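Local coordinates for Lmo2241 protein (Listeria monocytogenes, PDB 4HAM) that probably binds DNA through a GntR-type winged helix-turn-helix domain and so regulates transcription, at residues Pro14-Ile19 with Val55-Gln60; Gln26-Val31 with Gln124-Gly129; Glu36-Ile41 with Lys74-Ala79. One frame throughout, in Å; residues are numbered along the deposited sequence. Where two conformers were deposited one is given.

Contact 1. Residues Pro14-Ile19 with Val55-Gln60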
# COMPACT_ATOMS: atom_id res chain seq x y z
N PRO A 14 4.75 -0.83 11.54
CA PRO A 14 5.46 -1.41 12.69
C PRO A 14 6.93 -1.02 12.65
O PRO A 14 7.47 -0.77 11.57
CB PRO A 14 5.32 -2.92 12.45
CG PRO A 14 4.05 -3.05 11.68
CD PRO A 14 4.02 -1.84 10.77
N ILE A 15 7.58 -0.96 13.81
CA ILE A 15 8.99 -0.58 13.86
C ILE A 15 9.85 -1.46 12.94
O ILE A 15 10.72 -0.94 12.25
CB ILE A 15 9.57 -0.62 15.30
CG1 ILE A 15 8.74 0.28 16.23
CG2 ILE A 15 11.02 -0.18 15.31
CD1 ILE A 15 8.54 1.65 15.70
N TYR A 16 9.62 -2.77 12.94
CA TYR A 16 10.47 -3.64 12.13
C TYR A 16 10.35 -3.26 10.64
O TYR A 16 11.35 -3.27 9.92
CB TYR A 16 10.18 -5.14 12.38
CG TYR A 16 9.09 -5.71 11.49
CD1 TYR A 16 9.40 -6.31 10.28
CD2 TYR A 16 7.76 -5.63 11.87
CE1 TYR A 16 8.41 -6.82 9.46
CE2 TYR A 16 6.76 -6.14 11.06
CZ TYR A 16 7.10 -6.73 9.86
OH TYR A 16 6.10 -7.24 9.05
N GLU A 17 9.15 -2.89 10.22
CA GLU A 17 8.91 -2.53 8.83
C GLU A 17 9.57 -1.21 8.47
O GLU A 17 10.05 -1.02 7.35
CB GLU A 17 7.40 -2.48 8.53
CG GLU A 17 7.08 -2.17 7.09
CD GLU A 17 5.64 -2.43 6.73
OE1 GLU A 17 4.81 -2.60 7.65
OE2 GLU A 17 5.32 -2.48 5.52
N GLN A 18 9.60 -0.28 9.42
CA GLN A 18 10.27 1.00 9.22
C GLN A 18 11.75 0.75 8.97
O GLN A 18 12.36 1.36 8.07
CB GLN A 18 10.05 1.91 10.43
CG GLN A 18 8.63 2.41 10.54
CD GLN A 18 8.43 3.40 11.66
OE1 GLN A 18 9.20 4.34 11.81
NE2 GLN A 18 7.39 3.19 12.47
N ILE A 19 12.33 -0.16 9.75
CA ILE A 19 13.73 -0.54 9.58
C ILE A 19 13.97 -1.17 8.22
O ILE A 19 14.92 -0.80 7.52
CB ILE A 19 14.19 -1.50 10.68
CG1 ILE A 19 14.13 -0.77 12.03
CG2 ILE A 19 15.60 -2.02 10.41
CD1 ILE A 19 14.42 -1.69 13.21
N VAL A 55 14.82 -5.81 15.70
CA VAL A 55 15.84 -5.69 14.66
C VAL A 55 16.07 -7.03 13.94
O VAL A 55 16.28 -7.07 12.74
CB VAL A 55 17.17 -5.17 15.25
CG1 VAL A 55 18.25 -5.10 14.17
CG2 VAL A 55 16.94 -3.79 15.88
N SER A 56 16.01 -8.12 14.69
CA SER A 56 16.15 -9.45 14.10
C SER A 56 15.03 -9.71 13.09
O SER A 56 15.25 -10.25 12.00
CB SER A 56 16.16 -10.51 15.19
OG SER A 56 16.14 -11.81 14.63
N LYS A 57 13.82 -9.29 13.46
CA LYS A 57 12.66 -9.45 12.60
C LYS A 57 12.83 -8.66 11.29
O LYS A 57 12.52 -9.15 10.20
CB LYS A 57 11.42 -8.98 13.36
CG LYS A 57 10.09 -9.27 12.71
CD LYS A 57 8.96 -9.16 13.74
CE LYS A 57 7.61 -8.97 13.07
NZ LYS A 57 7.54 -9.74 11.79
N ALA A 58 13.35 -7.44 11.40
CA ALA A 58 13.62 -6.61 10.24
C ALA A 58 14.69 -7.23 9.34
O ALA A 58 14.55 -7.24 8.12
CB ALA A 58 14.06 -5.20 10.68
N TYR A 59 15.77 -7.71 9.94
CA TYR A 59 16.84 -8.33 9.15
C TYR A 59 16.37 -9.61 8.46
O TYR A 59 16.80 -9.91 7.34
CB TYR A 59 18.06 -8.63 10.03
CG TYR A 59 19.02 -7.46 10.20
CD1 TYR A 59 20.39 -7.68 10.33
CD2 TYR A 59 18.57 -6.14 10.22
CE1 TYR A 59 21.28 -6.64 10.49
CE2 TYR A 59 19.46 -5.08 10.38
CZ TYR A 59 20.82 -5.34 10.51
OH TYR A 59 21.73 -4.32 10.66
N GLN A 60 15.54 -10.38 9.13
CA GLN A 60 14.95 -11.58 8.50
C GLN A 60 14.11 -11.20 7.28
O GLN A 60 14.16 -11.88 6.24
CB GLN A 60 14.08 -12.35 9.49
CG GLN A 60 14.86 -13.09 10.55
CD GLN A 60 13.97 -13.91 11.46
OE1 GLN A 60 12.83 -14.24 11.11
NE2 GLN A 60 14.47 -14.22 12.65
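Helix 15-29 and helix 52-64 meet near the N-terminal end of the first, their short segments 8.2 Å apart at closest approach and crossing at -48°, with Y16 and A58 nearest in the backbone. The Y16 ring and the K57 chain carry the outer part. Y16 has its CG in the crowded position between the backbone N and the carbonyl carbon (chi1 88°). K57 runs obliquely over one face of this ring. Its CG is anti to its own backbone N, and a bend at chi4 (35°) keeps the amino end over the ring. K57 CE and K57 NZ each lie 3.7 Å from the centre of the Y16 ring and close to its normal. The first is a CH-pi contact, the second a cation-pi contact. Both helices belong to the winged helix-turn-helix domain of the GntR family, in which helices 41-48 and 52-64 form the helix-turn-helix. Further in, A58 is small enough for close approach. A58 CB sits 3.4 Å from Y16 O and 3.5 Å from I19 CG2. I19 points its CD1 at V55, reaching V55 CG2 at 4.2 Å. V55 points away from helix 15-29 and also packs on F44 and A45 of helix 41-48.

Contact 2. Residues Gln26-Val31 with Gln124-Gly129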
# COMPACT_ATOMS: atom_id res chain seq x y z
N GLN A 26 17.96 3.36 1.65
CA GLN A 26 19.39 3.70 1.65
C GLN A 26 20.16 2.96 0.56
O GLN A 26 21.12 3.49 -0.00
CB GLN A 26 20.01 3.43 3.01
CG GLN A 26 19.62 4.45 4.04
CD GLN A 26 20.26 4.20 5.37
OE1 GLN A 26 21.14 3.34 5.49
NE2 GLN A 26 19.82 4.92 6.38
N VAL A 27 19.74 1.74 0.26
CA VAL A 27 20.30 1.03 -0.88
C VAL A 27 19.94 1.76 -2.16
O VAL A 27 20.80 2.00 -3.01
CB VAL A 27 19.85 -0.45 -0.95
CG1 VAL A 27 20.30 -1.09 -2.25
CG2 VAL A 27 20.38 -1.23 0.24
N VAL A 28 18.67 2.13 -2.30
CA VAL A 28 18.24 2.89 -3.49
C VAL A 28 19.05 4.17 -3.67
O VAL A 28 19.45 4.51 -4.79
CB VAL A 28 16.74 3.21 -3.46
CG1 VAL A 28 16.38 4.24 -4.52
CG2 VAL A 28 15.93 1.92 -3.64
N LYS A 29 19.31 4.88 -2.58
CA LYS A 29 20.09 6.12 -2.61
C LYS A 29 21.56 5.92 -2.94
O LYS A 29 22.24 6.88 -3.28
CB LYS A 29 20.03 6.83 -1.26
CG LYS A 29 18.69 7.44 -0.90
CD LYS A 29 18.75 8.11 0.46
CE LYS A 29 17.36 8.22 1.09
NZ LYS A 29 16.39 8.89 0.19
N GLY A 30 22.05 4.70 -2.79
CA GLY A 30 23.48 4.47 -2.95
C GLY A 30 24.27 4.76 -1.68
O GLY A 30 25.50 4.69 -1.67
N VAL A 31 23.57 5.08 -0.60
CA VAL A 31 24.22 5.29 0.69
C VAL A 31 24.75 3.96 1.17
O VAL A 31 25.82 3.89 1.77
CB VAL A 31 23.26 5.90 1.73
CG1 VAL A 31 23.82 5.75 3.14
CG2 VAL A 31 22.98 7.36 1.39
N GLN A 124 11.49 11.44 -6.05
CA GLN A 124 12.65 12.30 -5.84
C GLN A 124 13.19 12.21 -4.41
O GLN A 124 14.40 12.25 -4.20
CB GLN A 124 12.33 13.77 -6.18
CG GLN A 124 12.01 14.02 -7.66
CD GLN A 124 13.22 13.84 -8.55
OE1 GLN A 124 13.45 12.76 -9.09
NE2 GLN A 124 14.02 14.89 -8.69
N ASP A 125 12.28 12.08 -3.45
CA ASP A 125 12.68 11.99 -2.05
C ASP A 125 13.39 10.66 -1.77
O ASP A 125 14.31 10.58 -0.96
CB ASP A 125 11.47 12.15 -1.13
CG ASP A 125 11.83 12.08 0.34
OD1 ASP A 125 12.37 13.06 0.88
OD2 ASP A 125 11.55 11.04 0.96
N ILE A 126 12.95 9.61 -2.46
CA ILE A 126 13.55 8.30 -2.31
C ILE A 126 14.94 8.25 -2.94
O ILE A 126 15.89 7.80 -2.31
CB ILE A 126 12.61 7.23 -2.92
CG1 ILE A 126 11.44 7.01 -1.98
CG2 ILE A 126 13.36 5.92 -3.19
CD1 ILE A 126 10.20 6.42 -2.65
N ILE A 127 15.06 8.77 -4.16
CA ILE A 127 16.34 8.80 -4.86
C ILE A 127 17.36 9.68 -4.15
O ILE A 127 18.56 9.41 -4.15
CB ILE A 127 16.16 9.22 -6.34
CG1 ILE A 127 15.33 8.16 -7.06
CG2 ILE A 127 17.49 9.44 -7.02
CD1 ILE A 127 14.78 8.61 -8.41
N GLY A 128 16.87 10.74 -3.52
CA GLY A 128 17.74 11.56 -2.69
C GLY A 128 18.74 12.40 -3.46
O GLY A 128 18.50 12.81 -4.59
N GLY A 129 19.89 12.65 -2.84
CA GLY A 129 20.95 13.40 -3.48
C GLY A 129 21.94 12.48 -4.18
O GLY A 129 21.57 11.68 -5.03
O HOH W 1 21.82 9.55 -2.90
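The last turns of helix 15-29 and helix 112-127 come together here, with K29 and I127 nearest in the backbone. The close part is built by K29, V28 and I126. K29 leaves its helix with CG anti to the carbonyl carbon (chi1 -70°). Its chain then passes alongside the carbonyl of I126, and K29 CG lies 3.2 Å from I126 O. A bend at chi4 (-54°) turns the amino group onto the same oxygen. K29 NZ donates to I126 O at 2.8 Å, from above the carbonyl plane. K29 NZ is also 2.9 Å from D125 O, but the angle is too poor for a hydrogen bond. E25 forms a salt bridge with the same amino group. The lysine thus brings positive charge to the C-terminal end of helix 112-127, where it probably offsets the negative end of the helix dipole. Beside it, V28 CG1 meets I126 CG2 at 3.7 Å, the two side chains crossing obliquely.

The other side is looser and wet. A water donates to K29 O at 2.7 Å and weakly to I127 O. I127 is exposed and turns away from helix 15-29. Both helices end at a glycine with positive phi: G30, in a Schellman motif, and G128.

The contact joins the DNA-binding domain to the C-terminal helical part. The second subunit packs against it: its V106 touches V28, its L103 touches I126, and its K99 forms a salt bridge with D125. V27 lies against Y107 of that subunit. All four partners lie on its helix 88-107.

Contact 3. Residues Glu36-Ile41 with Lys74-Ala79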
# COMPACT_ATOMS: atom_id res chain seq x y z
N GLU A 36 28.43 -4.05 0.93
CA GLU A 36 28.79 -3.28 2.12
C GLU A 36 28.37 -3.99 3.41
O GLU A 36 27.28 -4.53 3.51
CB GLU A 36 28.17 -1.88 2.05
CG GLU A 36 28.47 -1.01 3.23
CD GLU A 36 28.13 0.45 2.96
OE1 GLU A 36 27.79 0.78 1.81
OE2 GLU A 36 28.19 1.26 3.91
N LYS A 37 29.25 -4.00 4.40
CA LYS A 37 28.94 -4.65 5.67
C LYS A 37 28.10 -3.70 6.52
O LYS A 37 28.49 -2.56 6.71
CB LYS A 37 30.23 -5.01 6.42
CG LYS A 37 30.01 -5.71 7.76
CD LYS A 37 31.33 -6.21 8.35
CE LYS A 37 31.10 -6.94 9.66
NZ LYS A 37 32.33 -7.62 10.16
N ILE A 38 26.96 -4.17 7.01
CA ILE A 38 26.14 -3.34 7.89
C ILE A 38 26.28 -3.81 9.34
O ILE A 38 26.96 -4.79 9.62
CB ILE A 38 24.65 -3.29 7.46
CG1 ILE A 38 24.02 -4.68 7.54
CG2 ILE A 38 24.53 -2.74 6.04
CD1 ILE A 38 22.52 -4.69 7.15
N LEU A 39 25.64 -3.10 10.25
CA LEU A 39 25.72 -3.45 11.66
C LEU A 39 25.08 -4.79 11.93
O LEU A 39 24.09 -5.17 11.30
CB LEU A 39 25.03 -2.39 12.51
CG LEU A 39 25.67 -1.01 12.52
CD1 LEU A 39 24.86 -0.11 13.44
CD2 LEU A 39 27.13 -1.10 12.98
N SER A 40 25.64 -5.52 12.89
CA SER A 40 25.04 -6.75 13.30
C SER A 40 23.73 -6.40 14.00
O SER A 40 23.52 -5.25 14.38
CB SER A 40 25.95 -7.49 14.28
OG SER A 40 26.00 -6.80 15.52
N ILE A 41 22.87 -7.40 14.16
CA ILE A 41 21.59 -7.20 14.84
C ILE A 41 21.80 -6.56 16.20
O ILE A 41 21.14 -5.58 16.51
CB ILE A 41 20.84 -8.53 14.99
CG1 ILE A 41 20.36 -9.01 13.62
CG2 ILE A 41 19.66 -8.37 15.94
CD1 ILE A 41 19.70 -10.37 13.67
N LYS A 74 30.83 -14.05 9.80
CA LYS A 74 31.49 -13.04 8.97
C LYS A 74 30.76 -11.71 9.04
O LYS A 74 31.39 -10.67 9.02
CB LYS A 74 31.58 -13.50 7.51
CG LYS A 74 32.35 -14.81 7.29
CD LYS A 74 33.82 -14.68 7.65
CE LYS A 74 34.65 -15.80 7.04
NZ LYS A 74 34.58 -17.06 7.83
N GLY A 75 29.43 -11.75 9.08
CA GLY A 75 28.66 -10.52 9.22
C GLY A 75 27.46 -10.45 8.30
O GLY A 75 27.11 -11.44 7.65
N THR A 76 26.84 -9.28 8.24
CA THR A 76 25.67 -9.08 7.39
C THR A 76 26.03 -8.02 6.35
O THR A 76 26.60 -6.98 6.70
CB THR A 76 24.46 -8.62 8.23
OG1 THR A 76 24.19 -9.61 9.23
CG2 THR A 76 23.22 -8.44 7.34
N PHE A 77 25.69 -8.28 5.09
CA PHE A 77 26.14 -7.44 3.98
C PHE A 77 24.97 -7.09 3.09
O PHE A 77 23.98 -7.81 3.06
CB PHE A 77 27.18 -8.19 3.14
CG PHE A 77 28.35 -8.69 3.94
CD1 PHE A 77 29.46 -7.88 4.15
CD2 PHE A 77 28.31 -9.95 4.52
CE1 PHE A 77 30.53 -8.33 4.91
CE2 PHE A 77 29.38 -10.41 5.27
CZ PHE A 77 30.49 -9.60 5.47
N ILE A 78 25.09 -5.99 2.35
CA ILE A 78 24.10 -5.69 1.33
C ILE A 78 24.26 -6.70 0.18
O ILE A 78 25.36 -6.94 -0.31
CB ILE A 78 24.24 -4.25 0.80
CG1 ILE A 78 24.07 -3.25 1.95
CG2 ILE A 78 23.24 -3.98 -0.32
CD1 ILE A 78 22.77 -3.41 2.77
N ALA A 79 23.15 -7.29 -0.25
CA ALA A 79 23.19 -8.36 -1.25
C ALA A 79 23.40 -7.84 -2.66
O ALA A 79 23.33 -6.63 -2.89
CB ALA A 79 21.91 -9.20 -1.17
O HOH W 2 27.54 -7.44 10.17
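This is an antiparallel strand pairing at the edge of the three-stranded sheet of the winged helix-turn-helix domain, between the short strand 37-38 and strand 75-78. K37 and F77 form a non-hydrogen-bonded pair. Two fairly straight bonds flank it, both in the carbonyl plane of the acceptor: I78 N to E36 O at 2.9 Å and I38 N to T76 O at 2.8 Å. A water replaces the second direct bond between I38 and T76, donating to I38 O and accepting from T76 N. On one face K37 crosses the F77 ring obliquely, with K37 CB 3.7 Å from F77 CE1. The lysine chain is extended and ends in a weak bond from K37 NZ to K74 O at 3.4 Å. G75, whose backbone angles call for glycine, lies beside this chain. K74 and G75 form a classic beta bulge against V71. On the other face I38 holds its CG1 in the crowded position (chi1 63°). This sets I38 CD1 3.8 Å from T76 CG2, while I38 CG2 meets I78 CD1 at 3.8 Å. I38, T76 and I78 all rest on I68 of strand 68-71, and I38 also touches Y59 of helix 52-64.

From the N terminus, helix 15-29 enters contact 1 with its first turn and contact 2 with its last. Strand 37-38 follows and opens contact 3. Helix 52-64 then returns to close contact 1, and strand 75-78 closes contact 3. These two loops cross. Contact 2 closes last, at 124-129, so contact 3 is nested within its loop, while contact 1 crosses it. Contacts 1 and 3 touch through Y59, whose OH lies 2.6 Å from L39 O, a probable hydrogen bond; together they tie the helices of the DNA-binding domain to its sheet. V27 packs on I78 between contacts 2 and 3. Contact 2 joins that domain to helix 112-127.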